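Local coordinates for PBP domain-containing protein (Vibrio parahaemolyticus, PDB 3MUQ) that is of unknown function but, as a member of the periplasmic-binding-protein superfamily, probably binds a small ligand between two lobes, at residues K80-N84 against I232-R236; D94-I98 against E110-A116; D101-V107 against F188-L194. One frame throughout, in Å; residues are numbered along the deposited sequence.

Contact 1 of 3, residues K80-N84 against I232-R236; sequences KLMYN and INGFR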
# COMPACT_ATOMS: atom_id res chain seq x y z
N LYS A 80 0.99 0.84 -7.43
CA LYS A 80 -0.25 1.09 -6.71
C LYS A 80 0.07 1.76 -5.38
O LYS A 80 0.86 1.24 -4.60
CB LYS A 80 -1.01 -0.23 -6.51
CG LYS A 80 -1.42 -0.88 -7.84
CD LYS A 80 -2.70 -0.25 -8.39
CE LYS A 80 -3.06 -0.82 -9.76
NZ LYS A 80 -4.41 -0.33 -10.21
N LEU A 81 -0.51 2.93 -5.15
CA LEU A 81 -0.29 3.69 -3.93
C LEU A 81 -1.22 3.28 -2.79
O LEU A 81 -0.83 3.27 -1.62
CB LEU A 81 -0.54 5.18 -4.20
CG LEU A 81 0.66 6.00 -4.62
CD1 LEU A 81 0.26 7.45 -4.76
CD2 LEU A 81 1.75 5.84 -3.59
N MSE A 82 -2.46 2.99 -3.13
CA MSE A 82 -3.47 2.73 -2.13
C MSE A 82 -4.76 2.28 -2.82
O MSE A 82 -4.97 2.58 -4.00
CB MSE A 82 -3.72 4.01 -1.31
CG MSE A 82 -4.51 5.08 -2.07
SE MSE A 82 -4.79 6.77 -1.10
CE MSE A 82 -3.42 7.78 -2.00
N TYR A 83 -5.59 1.53 -2.10
CA TYR A 83 -6.91 1.16 -2.61
C TYR A 83 -7.99 1.77 -1.73
O TYR A 83 -8.27 1.24 -0.66
CB TYR A 83 -7.07 -0.36 -2.64
CG TYR A 83 -6.12 -1.08 -3.58
CD1 TYR A 83 -6.51 -1.42 -4.87
CD2 TYR A 83 -4.82 -1.39 -3.18
CE1 TYR A 83 -5.64 -2.06 -5.73
CE2 TYR A 83 -3.95 -2.04 -4.04
CZ TYR A 83 -4.37 -2.37 -5.31
OH TYR A 83 -3.50 -3.01 -6.16
N ASN A 84 -8.57 2.88 -2.17
CA ASN A 84 -9.69 3.50 -1.44
C ASN A 84 -11.00 2.74 -1.63
O ASN A 84 -11.51 2.64 -2.75
CB ASN A 84 -9.87 4.95 -1.89
CG ASN A 84 -9.03 5.91 -1.09
OD1 ASN A 84 -8.46 5.54 -0.06
ND2 ASN A 84 -8.97 7.15 -1.55
N ILE A 232 0.48 8.45 3.99
CA ILE A 232 -0.70 8.12 3.19
C ILE A 232 -1.79 7.48 4.05
O ILE A 232 -2.98 7.84 3.97
CB ILE A 232 -0.31 7.17 2.03
CG1 ILE A 232 0.54 7.93 1.01
CG2 ILE A 232 -1.55 6.55 1.38
CD1 ILE A 232 1.11 7.04 -0.07
N ASN A 233 -1.40 6.52 4.89
CA ASN A 233 -2.34 5.87 5.78
C ASN A 233 -2.91 6.86 6.77
O ASN A 233 -4.12 6.89 7.01
CB ASN A 233 -1.70 4.70 6.52
CG ASN A 233 -1.43 3.53 5.62
OD1 ASN A 233 -2.16 3.30 4.65
ND2 ASN A 233 -0.37 2.77 5.93
N GLY A 234 -2.03 7.68 7.35
CA GLY A 234 -2.47 8.71 8.28
C GLY A 234 -3.58 9.54 7.66
O GLY A 234 -4.58 9.86 8.31
N PHE A 235 -3.42 9.87 6.39
CA PHE A 235 -4.42 10.65 5.68
C PHE A 235 -5.73 9.86 5.46
O PHE A 235 -6.81 10.44 5.47
CB PHE A 235 -3.87 11.14 4.34
CG PHE A 235 -4.89 11.82 3.47
CD1 PHE A 235 -5.23 13.15 3.69
CD2 PHE A 235 -5.51 11.13 2.44
CE1 PHE A 235 -6.18 13.78 2.88
CE2 PHE A 235 -6.46 11.76 1.62
CZ PHE A 235 -6.79 13.08 1.85
N ARG A 236 -5.62 8.54 5.27
CA ARG A 236 -6.80 7.72 4.96
C ARG A 236 -7.63 7.39 6.20
O ARG A 236 -8.81 7.04 6.11
CB ARG A 236 -6.41 6.41 4.23
CG ARG A 236 -5.65 6.60 2.90
CD ARG A 236 -5.04 5.28 2.40
NE ARG A 236 -6.09 4.35 1.99
CZ ARG A 236 -5.99 3.03 2.01
NH1 ARG A 236 -4.88 2.44 2.43
NH2 ARG A 236 -7.02 2.28 1.62

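Contact 2 of 3, residues D94-I98 against E110-A116; sequences DPAKI and EIANKNA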
# COMPACT_ATOMS: atom_id res chain seq x y z
N ASP A 94 -33.05 -0.07 7.26
CA ASP A 94 -32.93 0.73 6.04
C ASP A 94 -34.17 1.58 5.73
O ASP A 94 -34.80 1.42 4.69
CB ASP A 94 -32.65 -0.20 4.86
CG ASP A 94 -32.39 0.54 3.57
OD1 ASP A 94 -32.03 1.75 3.60
OD2 ASP A 94 -32.53 -0.10 2.51
N PRO A 95 -34.49 2.51 6.62
CA PRO A 95 -35.73 3.29 6.52
C PRO A 95 -35.79 4.19 5.28
O PRO A 95 -36.90 4.53 4.87
CB PRO A 95 -35.72 4.13 7.80
CG PRO A 95 -34.28 4.24 8.16
CD PRO A 95 -33.68 2.91 7.79
N ALA A 96 -34.65 4.56 4.71
CA ALA A 96 -34.68 5.33 3.46
C ALA A 96 -34.79 4.44 2.23
O ALA A 96 -34.85 4.94 1.10
CB ALA A 96 -33.45 6.25 3.35
N LYS A 97 -34.80 3.13 2.45
CA LYS A 97 -34.86 2.17 1.36
C LYS A 97 -33.78 2.42 0.29
O LYS A 97 -34.08 2.51 -0.90
CB LYS A 97 -36.26 2.16 0.71
CG LYS A 97 -37.43 2.00 1.69
CD LYS A 97 -37.24 0.79 2.59
CE LYS A 97 -38.27 0.76 3.72
NZ LYS A 97 -37.92 -0.27 4.75
N ILE A 98 -32.52 2.52 0.71
CA ILE A 98 -31.44 2.71 -0.26
C ILE A 98 -30.80 1.39 -0.67
O ILE A 98 -30.03 1.35 -1.64
CB ILE A 98 -30.30 3.57 0.32
CG1 ILE A 98 -29.55 2.78 1.40
CG2 ILE A 98 -30.85 4.89 0.83
CD1 ILE A 98 -28.09 3.04 1.43
N GLU A 110 -31.61 10.05 -2.18
CA GLU A 110 -32.70 9.39 -1.48
C GLU A 110 -32.64 9.68 0.03
O GLU A 110 -33.65 9.97 0.67
CB GLU A 110 -32.61 7.88 -1.74
CG GLU A 110 -33.86 7.07 -1.44
CD GLU A 110 -34.05 5.93 -2.45
OE1 GLU A 110 -34.73 4.93 -2.11
OE2 GLU A 110 -33.52 6.05 -3.58
N ILE A 111 -31.44 9.59 0.60
CA ILE A 111 -31.25 9.90 2.01
C ILE A 111 -31.66 11.34 2.30
O ILE A 111 -32.39 11.63 3.27
CB ILE A 111 -29.78 9.66 2.43
CG1 ILE A 111 -29.53 8.14 2.56
CG2 ILE A 111 -29.46 10.39 3.72
CD1 ILE A 111 -28.10 7.77 2.97
N ALA A 112 -31.23 12.26 1.44
CA ALA A 112 -31.57 13.67 1.63
C ALA A 112 -33.07 13.90 1.47
O ALA A 112 -33.69 14.57 2.29
CB ALA A 112 -30.79 14.54 0.69
N ASN A 113 -33.67 13.33 0.42
CA ASN A 113 -35.09 13.60 0.15
C ASN A 113 -36.03 12.96 1.17
O ASN A 113 -37.15 13.43 1.37
CB ASN A 113 -35.47 13.23 -1.29
CG ASN A 113 -34.74 14.10 -2.32
OD1 ASN A 113 -34.51 15.29 -2.10
ND2 ASN A 113 -34.38 13.50 -3.45
N LYS A 114 -35.58 11.90 1.83
CA LYS A 114 -36.39 11.30 2.88
C LYS A 114 -36.03 11.89 4.24
O LYS A 114 -36.64 11.55 5.27
CB LYS A 114 -36.25 9.78 2.88
CG LYS A 114 -36.61 9.13 1.55
CD LYS A 114 -37.38 7.85 1.77
CE LYS A 114 -37.44 7.02 0.50
NZ LYS A 114 -37.83 5.62 0.81
N ASN A 115 -35.07 12.81 4.24
CA ASN A 115 -34.59 13.37 5.49
C ASN A 115 -34.28 12.28 6.53
O ASN A 115 -34.64 12.39 7.71
CB ASN A 115 -35.57 14.40 6.05
CG ASN A 115 -34.96 15.22 7.15
OD1 ASN A 115 -33.81 15.67 7.06
ND2 ASN A 115 -35.71 15.40 8.23
N ALA A 116 -33.62 11.23 6.07
CA ALA A 116 -33.06 10.21 6.95
C ALA A 116 -31.88 10.77 7.72
O ALA A 116 -31.31 11.80 7.36
CB ALA A 116 -32.61 9.01 6.12

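Contact 3 of 3, residues D101-V107 against F188-L194; sequences DESVLDV and FQGDEKL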
# COMPACT_ATOMS: atom_id res chain seq x y z
N ASP A 101 -30.56 0.54 -4.41
CA ASP A 101 -30.36 1.60 -5.39
C ASP A 101 -29.23 1.25 -6.33
O ASP A 101 -28.43 0.36 -6.04
CB ASP A 101 -30.12 2.95 -4.71
CG ASP A 101 -31.35 3.47 -4.01
OD1 ASP A 101 -32.36 2.72 -3.94
OD2 ASP A 101 -31.33 4.62 -3.53
N GLU A 102 -29.16 1.94 -7.47
CA GLU A 102 -28.21 1.60 -8.52
C GLU A 102 -26.87 2.29 -8.34
O GLU A 102 -25.82 1.67 -8.50
CB GLU A 102 -28.78 1.96 -9.89
CG GLU A 102 -29.92 1.08 -10.34
CD GLU A 102 -30.61 1.63 -11.57
OE1 GLU A 102 -31.60 2.38 -11.41
OE2 GLU A 102 -30.16 1.33 -12.70
N SER A 103 -26.90 3.59 -8.04
CA SER A 103 -25.67 4.35 -7.88
C SER A 103 -25.60 4.94 -6.48
O SER A 103 -26.61 4.99 -5.78
CB SER A 103 -25.59 5.47 -8.91
OG SER A 103 -26.51 6.51 -8.62
N VAL A 104 -24.41 5.37 -6.08
CA VAL A 104 -24.26 5.98 -4.78
C VAL A 104 -24.88 7.38 -4.82
O VAL A 104 -25.31 7.92 -3.79
CB VAL A 104 -22.77 6.03 -4.33
CG1 VAL A 104 -21.95 6.88 -5.27
CG2 VAL A 104 -22.66 6.55 -2.91
N LEU A 105 -24.95 7.98 -6.01
CA LEU A 105 -25.59 9.28 -6.11
C LEU A 105 -27.11 9.16 -5.86
O LEU A 105 -27.69 10.02 -5.20
CB LEU A 105 -25.28 9.96 -7.45
CG LEU A 105 -23.80 10.22 -7.77
CD1 LEU A 105 -23.72 11.10 -9.00
CD2 LEU A 105 -23.05 10.87 -6.62
N ASP A 106 -27.73 8.09 -6.35
CA ASP A 106 -29.11 7.80 -5.99
C ASP A 106 -29.26 7.63 -4.47
O ASP A 106 -30.23 8.11 -3.86
CB ASP A 106 -29.61 6.53 -6.69
CG ASP A 106 -29.79 6.74 -8.19
OD1 ASP A 106 -29.87 7.91 -8.62
OD2 ASP A 106 -29.84 5.72 -8.93
N VAL A 107 -28.31 6.94 -3.86
CA VAL A 107 -28.33 6.73 -2.43
C VAL A 107 -28.31 8.07 -1.67
O VAL A 107 -29.13 8.32 -0.79
CB VAL A 107 -27.20 5.79 -1.94
CG1 VAL A 107 -27.16 5.77 -0.43
CG2 VAL A 107 -27.39 4.36 -2.49
N PHE A 188 -25.05 -0.48 1.13
CA PHE A 188 -24.77 -0.24 -0.28
C PHE A 188 -23.27 -0.18 -0.56
O PHE A 188 -22.52 0.49 0.16
CB PHE A 188 -25.44 1.04 -0.75
CG PHE A 188 -25.17 1.38 -2.19
CD1 PHE A 188 -26.00 0.91 -3.19
CD2 PHE A 188 -24.07 2.15 -2.53
CE1 PHE A 188 -25.75 1.22 -4.52
CE2 PHE A 188 -23.81 2.46 -3.86
CZ PHE A 188 -24.66 2.00 -4.85
N GLN A 189 -22.83 -0.88 -1.59
CA GLN A 189 -21.42 -0.88 -1.97
C GLN A 189 -21.21 -1.16 -3.45
O GLN A 189 -20.08 -1.31 -3.92
CB GLN A 189 -20.60 -1.86 -1.10
CG GLN A 189 -21.06 -3.32 -1.17
CD GLN A 189 -20.19 -4.24 -0.34
OE1 GLN A 189 -18.96 -4.12 -0.33
NE2 GLN A 189 -20.82 -5.17 0.38
N GLY A 190 -22.30 -1.22 -4.21
CA GLY A 190 -22.21 -1.49 -5.63
C GLY A 190 -22.07 -0.26 -6.52
O GLY A 190 -23.00 0.09 -7.26
N ASP A 191 -20.91 0.39 -6.47
CA ASP A 191 -20.66 1.57 -7.28
C ASP A 191 -19.16 1.80 -7.44
O ASP A 191 -18.41 1.86 -6.46
CB ASP A 191 -21.37 2.80 -6.69
CG ASP A 191 -21.46 3.99 -7.66
OD1 ASP A 191 -20.53 4.23 -8.46
OD2 ASP A 191 -22.47 4.72 -7.62
N GLU A 192 -18.72 1.93 -8.69
CA GLU A 192 -17.30 2.06 -8.99
C GLU A 192 -16.71 3.35 -8.44
O GLU A 192 -15.50 3.49 -8.32
CB GLU A 192 -17.05 1.93 -10.50
CG GLU A 192 -17.30 0.51 -11.01
CD GLU A 192 -16.86 0.29 -12.45
OE1 GLU A 192 -17.32 1.04 -13.34
OE2 GLU A 192 -16.07 -0.65 -12.69
N LYS A 193 -17.57 4.30 -8.11
CA LYS A 193 -17.12 5.52 -7.46
C LYS A 193 -16.61 5.25 -6.04
O LYS A 193 -15.86 6.05 -5.48
CB LYS A 193 -18.23 6.56 -7.40
CG LYS A 193 -18.77 6.97 -8.76
CD LYS A 193 -19.33 8.38 -8.69
CE LYS A 193 -20.57 8.52 -9.53
NZ LYS A 193 -20.38 7.99 -10.90
N LEU A 194 -17.03 4.12 -5.46
CA LEU A 194 -16.71 3.79 -4.07
C LEU A 194 -15.37 3.06 -3.93
O LEU A 194 -14.84 2.93 -2.82
CB LEU A 194 -17.85 2.97 -3.44
CG LEU A 194 -19.19 3.70 -3.25
CD1 LEU A 194 -20.25 2.76 -2.64
CD2 LEU A 194 -19.05 4.93 -2.38

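Contact 1 of 3, residues K80-N84 against I232-R236
Met82, a selenomethionine, points from strand 80-84 toward Ile232 of helix 232-236, part of the last helix of the chain, which runs nearly parallel to the strand. The tight part is apolar. Leu81 CD2 meets Ile232 CD1 at 3.8 Å, the two side chains crossing at about a right angle, while Ile232 offers its other branch, CG2, to Met82 CE at 4.1 Å. Met82 then runs past Arg236 in the opposite direction, with SE 3.8 Å from Arg236 CD. Helix 20-32 extends this packing, Leu20 touching Met82 and Leu24 touching Ile232.

Toward Asn84, which is partly exposed, the fit becomes polar and looser. A bend at chi3 (68°) swings the Arg236 guanidinium across the strand, with Met82 CB over one face, nearer the rim than the middle. Asn84 OD1 lies at the edge of that group and takes a weak bond from NE (3.4 Å, N-H...O angle 154°); its amide plane is tilted 38° from the guanidinium. Tyr83 O is only 2.8 Å from Arg236 NH2, but the angle is too poor for a hydrogen bond. NH2 instead donates to Val224 O of the second subunit. Tyr83 likewise looks across the interface, its hydroxyl bonding to the backbone N of Lys80 of the second subunit.

The strand thus holds the aliphatic part of Arg236 mainly by packing, while at the cationic end the bond to Asn84 is weak and NH2 donates to the second subunit, so this helix end joins the subunit core to its interface.

Contact 2 of 3, residues D94-I98 against E110-A116
The carboxylate of Glu110 meets the turn at two backbone carbonyls: Lys97 O is 2.8 Å from OE1, and Ala96 O lies 3.2 Å from the same Glu110 oxygen, acceptor facing acceptor. Both carbonyl oxygens stand on one side of the carboxylate plane, Lys97 O the farther from it. The second flat group, the Asp94 carboxylate, works within its own segment: OD1 accepts from Ile98 N on its syn side at 3.0 Å, the nitrogen 16° out of plane. Asp94 OD1 also bonds the hydroxyl of Tyr167, and OD2 takes Lys99 N.

Asp94 to Lys97 form a type I turn, closed by Lys97 N to Asp94 O, and this turn packs against the C-terminal end of helix 104-113. The helix finishes in a Schellman motif, with Asn115 at positive phi and Ala116 N bonded back to Ile111 O. That places Ala116 CB 4.0 Å from Ala96 CB. Next to them Ile98 CG2 and Ile111 CG1 pack at 3.9 Å, their side chains crossing at a slant; Leu187 and Phe188 continue this apolar packing around Ile98. On the outer side Lys114, bent at chi2 (-140°), draws its methylenes over Ala96 and makes a weak bond from NZ to Ala96 O at 3.1 Å, with NZ also beside Lys97 CG.

Glu110 OE1 faces two acceptors, and its OE2 lies close to Asp101 OD2. Such neighbours would tend to raise the carboxylate's proton affinity, so Glu110 or Asp101 may well be protonated here, while the nearby Lys114 ammonium probably softens the concentration of oxygens around Ala96.

Contact 3 of 3, residues D101-V107 against F188-L194
Asp101 reaches Phe188 through its backbone: Asp101 O sits at the edge of the ring, in its plane, 3.2 Å from CE1. Glu102 O lies at the same rim, nearest CZ. Ser103 then turns the chain into helix 104-113 as its N-cap, OG placed between backbone N and carbonyl carbon (chi1 72°) so that it accepts from Asp106 N. Ser103 CA also approaches Asp191 OD2 closely.

Val104 is gripped from two sides. Its N donates to Asp191 OD2 at 2.6 Å, a straight bond (166°) on the anti lone pair. Thus two side chains serve the first turn of the helix, Ser103 from within and Asp191 from the loop that links strand 185-188 to strand 195-203. Asp191 is itself fixed by an Asx turn, OD1 accepting from Lys193 N at 3.0 Å. A negative charge on this carboxylate, at the N-terminal end of the helix, would probably be favoured by the helix dipole. Val104 CB also rests against Phe188 CE2 at 3.7 Å, and its CG2 meets Leu194 CD2 at 4.0 Å.

Leu105 follows, its CG packed across the Lys193 chain near CE, with Gln137 of helix 126-138 alongside both. Val107 closes the segment with a CH-pi contact, CG2 standing 3.8 Å from the centroid of the Phe188 ring, while Gly190 N covers the opposite face, over the ring centre.

How the contacts relate
Along the chain contact 1 encloses the other two, running from strand 78-90 to the closing helix 226-236, whereas the segments of contacts 2 and 3 alternate. Contacts 2 and 3 share helix 104-113, contact 3 at its start and contact 2 at its end, with centres 14 Å apart. They touch where Ile98 packs on Val107 and Phe188, and where Glu110 nears Asp101. Contact 1 lies 30 Å from contact 2 and 21 Å from contact 3, centre to centre. Strand 78-90, which pairs with 185-188 and 195-203, runs between these regions; contacts 2 and 3 thus probably belong to one lobe, while contact 1 anchors the C-terminal helix, probably near the two-lobe junction, and the dimer interface.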